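Thioredoxin family protein (Streptococcus pneumoniae, PDB 2YP6) is a surface-exposed thioredoxin-fold lipoprotein that probably exchanges disulfides with partner proteins and so supports resistance to extracellular oxidative stress. Local coordinates at residues M88-L91 with M92-A95; A141-F144 with Q145-I149. All coordinates share one frame; numbering follows the deposited sequence.

Interaction 1: M88-L91 with M92-A95; sequences MPEL and MELA
Four successive backbone bonds join Met88-Leu91 to Met92-Ala95, one full set of i-to-i+4 links in the helix 88-96. The carbonyl O of Met88 takes the N-H of Met92 at 2.9 Å. The bonds from the N-H groups of Glu93, Leu94 and Ala95 to Pro89 O, Glu90 O and Leu91 O follow in step, the last at 2.9 Å. Each amide of the later turn is thus satisfied by a carbonyl of the earlier one. Glu90 O has a second donor, the side-chain ND2 of Asn174.

Among the side chains, Glu93 leans back over the preceding turn: its OE1 comes to 3.5 Å from Glu90 CG, a contact with aliphatic carbon, not with the other acid group. The Glu90 chain runs out extended, its CG opposite the backbone N (chi1 -179°), and the two carboxylate planes stand 68° apart. Their nearest charged oxygens, Glu90 OE2 and Glu93 OE1, remain 4.8 Å apart, near enough for some repulsion if both are ionised, though not in contact; Glu90 OE2 is hydrogen-bonded elsewhere. On the buried flank, Leu91 CD1 meets Leu94 CD2 at 4.2 Å, methyl against methyl.

This helix follows the Cys81-Cys84 disulfide of the thioredoxin fold, and Met88 lies near those cysteines without touching them. The leucine flank lies on the central sheet: Leu91 reaches Ile104 and Thr106 of strand 102-108 and also Tyr73 and Lys75 of strand 71-76, while Leu94 bridges Phe102 and Tyr73. Ile133 touches Leu91, Met92 and Ala95, and Asn174 and Glu178 bring helix 174-182 against Leu94.

Interaction 2: A141-F144 with Q145-I149; sequences ATTF and QAYQI
Phe144 and Ile149 meet just where the short helix 142-146 ends, their side chains crossing at a slant. CD2 of the Phe144 ring sits 3.8 Å from Ile149 CB, with CG1 and CG2 of the isoleucine close by, so both branches flank the same ring carbon. A Schellman motif brings the pair together, and an apolar contact of this kind, with the residue after C-prime, commonly accompanies its 6-to-1 bond. Gln148, the C-prime residue that ends the helix, has positive phi (51°) and turns the chain back, letting Ile149 N bond to Phe144 O at 3.1 Å and Gln148 N to Gln145 O at 3.0 Å. The first of these is almost straight, with an N-H...O angle of 178°.

Thr143 and Tyr147 make the other pair, lying side by side and pointing the same way. The methyl CG2 of Thr143, placed opposite its own backbone N by the -46° chi1 of OG1, rests 3.9 Å from Tyr147 CD1. Thr143 O lies near the plane of the tyrosine ring, at its edge, 3.4 Å from CD1, and also accepts the Tyr147 N-H at 3.0 Å. The polar ends look elsewhere: Thr143 OG1 bonds to Asp138 OD1, and Tyr147 OH to Pro50 O. Asp138 OD2 also takes the Phe144 N-H, holding the start of the helix.

Phe144 belongs to the pocket that holds the 3-cyclohexyl-1-propylphosphocholine ligand. Phe76 of strand 71-76 meets its ring edge-to-face, while Tyr147 packs edge-to-face with Tyr156 of strand 154-158. Ile149 reaches Phe76, Thr154 and Tyr156, seating the helix end against these two adjacent, antiparallel strands.

How the interactions relate
From the N terminus, the chain makes strands 53-56, 61-63 and 71-76, passes the Cys81-Cys84 disulfide and enters helix 88-96, where interaction 1 lies. It then runs through strand 102-108, helix 120-127 and strand 135-137 before reaching interaction 2. The two are in series and neither nest nor cross; each is local, spanning a helical turn or a helix end without closing a long loop. The centres of interactions 1 and 2 are about 23 Å apart, on opposite sides of the chain's centre. Strand 71-76 is common ground: interaction 1 uses its odd-numbered residues and interaction 2 its even-numbered ones, consistent with packing on its two faces. Interaction 1 adds strand 102-108 and helix 174-182, interaction 2 strand 154-158.

Interaction 1: M88-L91 with M92-A95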
loop_
_atom_site.group_PDB
_atom_site.type_symbol
_atom_site.label_atom_id
_atom_site.label_comp_id
_atom_site.label_asym_id
_atom_site.label_seq_id
_atom_site.Cartn_x
_atom_site.Cartn_y
_atom_site.Cartn_z
ATOM N N MET A 88 -4.204 -5.546 8.714
ATOM C CA MET A 88 -3.702 -6.409 7.638
ATOM C C MET A 88 -4.624 -7.618 7.279
ATOM O O MET A 88 -4.796 -7.907 6.089
ATOM C CB MET A 88 -2.275 -6.891 7.914
ATOM C CG MET A 88 -1.229 -5.781 7.882
ATOM S SD MET A 88 -1.059 -4.947 6.253
ATOM C CE MET A 88 -0.743 -6.349 5.315
ATOM N N PRO A 89 -5.169 -8.330 8.284
ATOM C CA PRO A 89 -6.073 -9.442 7.919
ATOM C C PRO A 89 -7.259 -8.969 7.060
ATOM O O PRO A 89 -7.650 -9.654 6.096
ATOM C CB PRO A 89 -6.541 -9.977 9.274
ATOM C CG PRO A 89 -5.330 -9.707 10.188
ATOM C CD PRO A 89 -4.866 -8.326 9.734
ATOM N N GLU A 90 -7.791 -7.794 7.361
ATOM C CA GLU A 90 -8.903 -7.285 6.582
ATOM C C GLU A 90 -8.423 -7.027 5.146
ATOM O O GLU A 90 -9.146 -7.291 4.198
ATOM C CB GLU A 90 -9.504 -6.026 7.201
ATOM C CG GLU A 90 -10.683 -5.517 6.393
ATOM C CD GLU A 90 -11.374 -4.304 7.009
ATOM O OE1 GLU A 90 -10.763 -3.665 7.899
ATOM O OE2 GLU A 90 -12.523 -4.006 6.588
ATOM N N LEU A 91 -7.188 -6.551 4.977
ATOM C CA LEU A 91 -6.661 -6.320 3.625
ATOM C C LEU A 91 -6.468 -7.639 2.855
ATOM O O LEU A 91 -6.715 -7.707 1.644
ATOM C CB LEU A 91 -5.345 -5.545 3.689
ATOM C CG LEU A 91 -4.817 -5.043 2.340
ATOM C CD1 LEU A 91 -5.856 -4.183 1.646
ATOM C CD2 LEU A 91 -3.501 -4.297 2.527
ATOM N N MET A 92 -6.055 -8.692 3.557
ATOM C CA MET A 92 -6.069 -10.041 2.966
ATOM C C MET A 92 -7.448 -10.478 2.508
ATOM O O MET A 92 -7.564 -11.093 1.437
ATOM C CB MET A 92 -5.445 -11.074 3.897
ATOM C CG MET A 92 -3.976 -10.779 4.157
ATOM S SD MET A 92 -3.283 -11.798 5.458
ATOM C CE MET A 92 -3.688 -13.426 4.882
ATOM N N GLU A 93 -8.495 -10.187 3.294
ATOM C CA GLU A 93 -9.867 -10.419 2.823
ATOM C C GLU A 93 -10.127 -9.769 1.470
ATOM O O GLU A 93 -10.744 -10.366 0.560
ATOM C CB GLU A 93 -10.910 -9.848 3.792
ATOM C CG GLU A 93 -11.181 -10.681 5.014
ATOM C CD GLU A 93 -12.136 -10.012 5.984
ATOM O OE1 GLU A 93 -12.044 -8.790 6.232
ATOM O OE2 GLU A 93 -12.982 -10.722 6.524
ATOM N N LEU A 94 -9.718 -8.515 1.363
ATOM C CA LEU A 94 -9.926 -7.766 0.140
ATOM C C LEU A 94 -9.147 -8.394 -1.002
ATOM O O LEU A 94 -9.682 -8.552 -2.111
ATOM C CB LEU A 94 -9.525 -6.309 0.343
ATOM C CG LEU A 94 -10.013 -5.306 -0.696
ATOM C CD1 LEU A 94 -11.530 -5.303 -0.744
ATOM C CD2 LEU A 94 -9.487 -3.950 -0.363
ATOM N N ALA A 95 -7.905 -8.785 -0.743
ATOM C CA ALA A 95 -7.072 -9.363 -1.797
ATOM C C ALA A 95 -7.651 -10.673 -2.325
ATOM O O ALA A 95 -7.484 -11.005 -3.498
ATOM C CB ALA A 95 -5.661 -9.559 -1.323
#

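Interaction 2: A141-F144 with Q145-I149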
loop_
_atom_site.group_PDB
_atom_site.type_symbol
_atom_site.label_atom_id
_atom_site.label_comp_id
_atom_site.label_asym_id
_atom_site.label_seq_id
_atom_site.Cartn_x
_atom_site.Cartn_y
_atom_site.Cartn_z
ATOM N N ALA A 141 13.296 5.708 1.705
ATOM C CA ALA A 141 12.210 6.511 2.253
ATOM C C ALA A 141 11.656 7.547 1.292
ATOM O O ALA A 141 10.868 8.417 1.702
ATOM C CB ALA A 141 12.628 7.168 3.555
ATOM N N THR A 142 12.010 7.449 0.015
ATOM C CA THR A 142 11.631 8.489 -0.934
ATOM C C THR A 142 10.189 8.389 -1.419
ATOM O O THR A 142 9.613 9.374 -1.864
ATOM C CB THR A 142 12.574 8.524 -2.140
ATOM O OG1 THR A 142 12.694 7.220 -2.698
ATOM C CG2 THR A 142 13.921 9.017 -1.710
ATOM N N THR A 143 9.610 7.201 -1.338
ATOM C CA THR A 143 8.206 7.042 -1.659
ATOM C C THR A 143 7.343 7.562 -0.507
ATOM O O THR A 143 6.382 8.280 -0.734
ATOM C CB THR A 143 7.841 5.581 -1.947
ATOM O OG1 THR A 143 8.806 5.002 -2.814
ATOM C CG2 THR A 143 6.454 5.481 -2.593
ATOM N N PHE A 144 7.692 7.223 0.729
ATOM C CA PHE A 144 7.040 7.849 1.879
ATOM C C PHE A 144 7.139 9.377 1.798
ATOM O O PHE A 144 6.200 10.076 2.136
ATOM C CB PHE A 144 7.677 7.403 3.199
ATOM C CG PHE A 144 7.085 6.127 3.776
ATOM C CD1 PHE A 144 7.432 4.889 3.262
ATOM C CD2 PHE A 144 6.214 6.176 4.860
ATOM C CE1 PHE A 144 6.908 3.707 3.805
ATOM C CE2 PHE A 144 5.695 5.000 5.420
ATOM C CZ PHE A 144 6.044 3.764 4.892
ATOM N N GLN A 145 8.307 9.884 1.414
ATOM C CA GLN A 145 8.482 11.320 1.285
ATOM C C GLN A 145 7.620 11.866 0.149
ATOM O O GLN A 145 6.951 12.892 0.307
ATOM C CB GLN A 145 9.951 11.658 1.029
ATOM C CG GLN A 145 10.244 13.135 1.008
ATOM C CD GLN A 145 11.737 13.428 0.892
ATOM O OE1 GLN A 145 12.565 12.513 0.857
ATOM N NE2 GLN A 145 12.083 14.707 0.832
ATOM N N ALA A 146 7.651 11.195 -0.996
ATOM C CA ALA A 146 6.907 11.665 -2.152
ATOM C C ALA A 146 5.412 11.759 -1.857
ATOM O O ALA A 146 4.736 12.666 -2.351
ATOM C CB ALA A 146 7.137 10.757 -3.342
ATOM N N TYR A 147 4.887 10.805 -1.089
ATOM C CA TYR A 147 3.463 10.776 -0.780
ATOM C C TYR A 147 3.126 11.561 0.509
ATOM O O TYR A 147 1.986 11.519 1.015
ATOM C CB TYR A 147 2.957 9.310 -0.720
ATOM C CG TYR A 147 2.728 8.698 -2.091
ATOM C CD1 TYR A 147 3.776 8.315 -2.898
ATOM C CD2 TYR A 147 1.435 8.535 -2.589
ATOM C CE1 TYR A 147 3.550 7.799 -4.158
ATOM C CE2 TYR A 147 1.215 8.004 -3.830
ATOM C CZ TYR A 147 2.272 7.664 -4.623
ATOM O OH TYR A 147 2.028 7.127 -5.858
ATOM N N GLN A 148 4.118 12.271 1.035
ATOM C CA GLN A 148 3.937 13.140 2.204
ATOM C C GLN A 148 3.251 12.446 3.371
ATOM O O GLN A 148 2.312 12.969 3.990
ATOM C CB GLN A 148 3.172 14.389 1.791
ATOM C CG GLN A 148 3.904 15.184 0.703
ATOM C CD GLN A 148 3.283 16.542 0.452
ATOM O OE1 GLN A 148 2.918 16.867 -0.674
ATOM N NE2 GLN A 148 3.166 17.345 1.501
ATOM N N ILE A 149 3.751 11.271 3.709
ATOM C CA ILE A 149 3.154 10.517 4.784
ATOM C C ILE A 149 3.395 11.251 6.108
ATOM O O ILE A 149 4.512 11.667 6.389
ATOM C CB ILE A 149 3.705 9.094 4.802
ATOM C CG1 ILE A 149 3.386 8.404 3.466
ATOM C CG2 ILE A 149 3.141 8.302 5.990
ATOM C CD1 ILE A 149 1.895 8.381 3.108
#